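Local coordinates for phage-related ribosomal protease (Staphylococcus aureus, PDB 7KLD), which is an essential cysteine protease that removes the N-terminal nine residues of ribosomal protein bL27 and also trims capsid and scaffold proteins of bacteriophage 80alpha, at the calcium ion site. Numbering follows the deposited sequence. Chains: chain A/B/C, Phage-related ribosomal protease.

Contact 1: the calcium ion site. Residues chain A 20-21, 61, 65-66; chain B 57-59. With CA (calcium ion), chain D.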
# COMPACT_ATOMS: atom_id res chain seq x y z
N ASP A 20 -15.32 -14.07 -7.91
CA ASP A 20 -16.56 -14.36 -7.21
C ASP A 20 -17.67 -13.45 -7.67
O ASP A 20 -17.45 -12.27 -7.91
CB ASP A 20 -16.34 -14.27 -5.69
CG ASP A 20 -17.45 -14.88 -4.91
OD1 ASP A 20 -18.42 -14.14 -4.62
OD2 ASP A 20 -17.37 -16.09 -4.58
N GLY A 21 -18.87 -14.02 -7.68
CA GLY A 21 -20.06 -13.41 -8.25
C GLY A 21 -20.36 -13.80 -9.68
O GLY A 21 -19.56 -14.48 -10.36
N ASP A 61 -16.53 -23.52 -5.73
CA ASP A 61 -17.79 -23.92 -5.25
C ASP A 61 -18.46 -24.65 -6.35
O ASP A 61 -18.46 -24.16 -7.41
CB ASP A 61 -18.57 -22.67 -4.90
CG ASP A 61 -19.84 -22.94 -4.16
OD1 ASP A 61 -20.04 -22.44 -3.07
OD2 ASP A 61 -20.66 -23.63 -4.70
N GLY A 65 -19.92 -19.07 -9.41
CA GLY A 65 -19.61 -17.81 -8.84
C GLY A 65 -18.49 -17.85 -7.87
O GLY A 65 -18.46 -16.97 -7.12
N HIS A 66 -17.62 -18.86 -7.83
CA HIS A 66 -16.56 -18.87 -6.88
C HIS A 66 -15.42 -19.77 -7.24
O HIS A 66 -15.60 -20.90 -7.29
CB HIS A 66 -17.01 -19.34 -5.54
CG HIS A 66 -16.00 -19.13 -4.48
ND1 HIS A 66 -15.52 -17.90 -4.20
CD2 HIS A 66 -15.39 -19.96 -3.64
CE1 HIS A 66 -14.67 -17.95 -3.22
NE2 HIS A 66 -14.55 -19.20 -2.89
N ASP B 57 -22.45 -13.07 1.82
CA ASP B 57 -22.25 -13.91 0.65
C ASP B 57 -21.22 -14.99 0.98
O ASP B 57 -20.09 -14.66 1.33
CB ASP B 57 -21.80 -13.01 -0.51
CG ASP B 57 -21.25 -13.77 -1.65
OD1 ASP B 57 -21.28 -15.04 -1.60
OD2 ASP B 57 -20.81 -13.05 -2.58
N ILE B 58 -21.65 -16.27 0.90
CA ILE B 58 -20.89 -17.40 1.43
C ILE B 58 -20.60 -18.37 0.35
O ILE B 58 -21.48 -18.71 -0.43
CB ILE B 58 -21.69 -18.10 2.59
CG1 ILE B 58 -21.87 -17.14 3.75
CG2 ILE B 58 -21.07 -19.44 3.11
CD1 ILE B 58 -23.30 -17.22 4.18
N ASN B 59 -19.36 -18.84 0.26
CA ASN B 59 -18.96 -19.86 -0.70
C ASN B 59 -17.92 -20.74 -0.05
O ASN B 59 -17.10 -20.30 0.76
CB ASN B 59 -18.39 -19.24 -2.00
CG ASN B 59 -19.41 -18.46 -2.81
OD1 ASN B 59 -19.35 -17.24 -2.90
ND2 ASN B 59 -20.35 -19.16 -3.40
CA CA D . -20.15 -15.50 -3.55
O HOH W 1 -20.59 -15.57 -5.60
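With CG anti to the backbone N in both A:Asp20 (chi1 -166°) and B:Asp57, the two carboxylates reach toward each other tip to tip across a partly occupied calcium ion. B:Asn59 takes the other course, its CG lying beside its own backbone N and anti to the carbonyl carbon (chi1 -66°), so that its amide oxygen enters the same shell from the neighbouring chain. B:Asp57 grips the ion with both carboxylate oxygens, unevenly: OD1 is 2.3 Å from the calcium and OD2 2.7 Å. A:Asp20 binds through OD1 at 2.4 Å from the metal, while its OD2, more loosely held near the ion, also accepts from A:His66. There ND1 of the imidazole donates to the anti lone pair of A:Asp20 OD2 over 2.6 Å, in a bent bond whose acceptor lies 31° out of the ring plane. This second-shell bond helps fix the rotation of the carboxylate and might favour a charged imidazole. B:Asn59 slides past the histidine with its amide nearly parallel to the ring, and its CB lies over one face, near the rim. Calcium thus bridges two chains in an intermolecular carboxylate-amide site, which may owe its ion to crystallisation. The shell lies between square pyramidal and trigonal bipyramidal, and water 1 is a further modelled ligand, 2.1 Å from the calcium, which also contacts the carbonyl oxygen O of A:Gly65 at 3.0 Å.

Contact 2: the calcium ion site. Residues chain A 1, 94-95, 98-99, 101-103; chain C 11, 13, 75. With CA (calcium ion), chain E.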
# COMPACT_ATOMS: atom_id res chain seq x y z
N MET A 1 -22.30 -8.57 -10.67
CA MET A 1 -20.88 -8.22 -10.84
C MET A 1 -20.00 -9.39 -10.43
O MET A 1 -20.19 -9.96 -9.36
CB MET A 1 -20.51 -6.98 -10.00
CG MET A 1 -19.05 -6.54 -10.12
SD MET A 1 -18.85 -4.96 -9.22
CE MET A 1 -18.62 -3.80 -10.54
N GLU A 94 -13.03 -6.19 -18.77
CA GLU A 94 -13.49 -5.17 -17.83
C GLU A 94 -13.56 -3.80 -18.50
O GLU A 94 -14.51 -3.04 -18.29
CB GLU A 94 -12.57 -5.11 -16.62
CG GLU A 94 -13.15 -4.36 -15.43
CD GLU A 94 -13.11 -2.86 -15.60
OE1 GLU A 94 -12.14 -2.36 -16.22
OE2 GLU A 94 -14.03 -2.17 -15.12
N GLU A 95 -12.55 -3.49 -19.31
CA GLU A 95 -12.49 -2.23 -20.01
C GLU A 95 -13.75 -1.96 -20.85
O GLU A 95 -14.13 -0.86 -20.94
CB GLU A 95 -11.21 -2.15 -20.82
CG GLU A 95 -10.99 -0.86 -21.56
N ASN A 98 -17.38 -2.53 -17.82
CA ASN A 98 -16.96 -1.93 -16.56
C ASN A 98 -17.87 -2.29 -15.40
O ASN A 98 -17.40 -2.47 -14.29
CB ASN A 98 -16.99 -0.38 -16.61
CG ASN A 98 -16.35 0.22 -17.84
OD1 ASN A 98 -17.01 1.02 -18.52
ND2 ASN A 98 -15.09 -0.11 -18.13
N GLU A 99 -19.17 -2.33 -15.69
CA GLU A 99 -20.22 -2.59 -14.71
C GLU A 99 -20.34 -4.04 -14.25
O GLU A 99 -20.98 -4.32 -13.23
CB GLU A 99 -21.58 -2.14 -15.26
CG GLU A 99 -21.65 -0.66 -15.53
CD GLU A 99 -21.33 -0.26 -16.98
OE1 GLU A 99 -20.67 -1.00 -17.79
OE2 GLU A 99 -21.79 0.86 -17.29
N ILE A 101 -17.58 -6.55 -14.31
CA ILE A 101 -16.42 -7.00 -13.55
C ILE A 101 -15.84 -5.84 -12.71
O ILE A 101 -15.80 -4.70 -13.16
CB ILE A 101 -15.29 -7.53 -14.44
CG1 ILE A 101 -15.83 -8.53 -15.46
CG2 ILE A 101 -14.12 -8.09 -13.60
CD1 ILE A 101 -14.78 -8.98 -16.44
N ARG A 102 -15.32 -6.21 -11.54
CA ARG A 102 -14.46 -5.33 -10.77
C ARG A 102 -13.17 -6.09 -10.59
O ARG A 102 -13.18 -7.25 -10.26
CB ARG A 102 -15.10 -5.07 -9.43
CG ARG A 102 -14.29 -4.21 -8.46
CD ARG A 102 -15.16 -3.72 -7.31
NE ARG A 102 -15.15 -4.63 -6.15
CZ ARG A 102 -14.57 -4.38 -4.97
NH1 ARG A 102 -13.94 -3.23 -4.75
NH2 ARG A 102 -14.62 -5.28 -4.00
N LEU A 103 -12.05 -5.43 -10.89
CA LEU A 103 -10.74 -5.92 -10.51
C LEU A 103 -10.30 -5.18 -9.24
O LEU A 103 -10.47 -3.97 -9.13
CB LEU A 103 -9.73 -5.73 -11.62
CG LEU A 103 -9.85 -6.58 -12.89
CD1 LEU A 103 -9.88 -8.04 -12.53
CD2 LEU A 103 -11.05 -6.24 -13.76
N GLU C 11 -9.08 -0.44 -11.05
CA GLU C 11 -9.42 -0.60 -12.48
C GLU C 11 -8.97 0.54 -13.38
O GLU C 11 -9.29 0.58 -14.54
CB GLU C 11 -10.94 -0.76 -12.63
CG GLU C 11 -11.53 -1.95 -11.86
CD GLU C 11 -12.97 -2.19 -12.22
OE1 GLU C 11 -13.70 -1.21 -12.39
OE2 GLU C 11 -13.41 -3.32 -12.41
N LYS C 13 -9.92 3.65 -13.11
CA LYS C 13 -10.80 4.82 -13.13
C LYS C 13 -10.32 5.87 -12.09
O LYS C 13 -9.93 5.53 -10.95
CB LYS C 13 -12.26 4.48 -12.79
CG LYS C 13 -12.76 3.13 -13.30
CD LYS C 13 -13.31 3.22 -14.73
CE LYS C 13 -13.82 1.85 -15.18
NZ LYS C 13 -12.66 0.92 -15.32
N ASN C 75 -18.55 4.44 -13.84
CA ASN C 75 -18.85 3.65 -15.03
C ASN C 75 -19.33 4.48 -16.23
O ASN C 75 -19.72 3.91 -17.24
CB ASN C 75 -19.85 2.54 -14.77
CG ASN C 75 -19.30 1.44 -13.86
OD1 ASN C 75 -18.18 1.00 -14.08
ND2 ASN C 75 -20.07 0.99 -12.88
CA CA E . -15.50 -2.30 -13.29
O HOH W 2 -16.13 0.13 -13.07
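C:Glu11 brings the bidentate carboxylate to this partly occupied calcium site, where chains A and C meet. Its CB, near the carboxylate oxygen OE1 of A:Glu94, starts a chain with CG beside its own backbone N and anti to the carbonyl carbon (chi1 -58°), which then stays extended at chi2. CG passes the backbone N and O of A:Leu103, crossing that residue at about a right angle. The carboxylate carbon CD then faces the metal, and the two oxygens close on it almost evenly, C:Glu11 OE1 at 2.3 Å and C:Glu11 OE2 at 2.5 Å from the calcium. C:Glu11 OE2 has a second partner: its anti lone pair accepts a hydrogen bond from the backbone N of A:Leu103 at 2.9 Å, so the main chain of A holds the carboxylate in its rotation. A:Glu94 crosses this group obliquely, the carboxylate planes 46° apart. Its chain bends at chi2 (-77°) and delivers A:Glu94 OE2 to the calcium at 2.4 Å. Alongside the crowded acids, the ammonium NZ of C:Lys13 lies 3.4 Å from A:Glu94 OE2, a long salt bridge that probably offsets some of the negative charge. Backbone carbonyls supply further ligands, A:Asn98 O at 2.2 Å and A:Ile101 O at 2.4 Å from the metal. Water 2 extends the distorted six-coordinate shell toward the amide oxygen of C:Asn75. The ion, possibly acquired during crystallisation, sits where the end of helix 77-96 passes through a short loop into strand 101-105, and the loops of chain C holding C:Glu11, C:Lys13 and C:Asn75 come up against that turn.

Contact 1 and contact 2 lie about 18 Å apart, measured between the centres of their C-alpha atoms, and share no residue. Chain A contributes to both, joining chain B at contact 1 through the end of strand 14-20 and the start of strand 66-70, and chain C at contact 2 through the end of chain A's own helix 77-96 and strand 101-105. The centre of contact 1 is about 6 Å from the active-site A:His22, whereas that of contact 2 is about 12 Å from both A:His22 and the nucleophile A:Cys34. Calcium therefore ties one protease to two neighbours, though these bridges may reflect the crystal more than a biological oligomer.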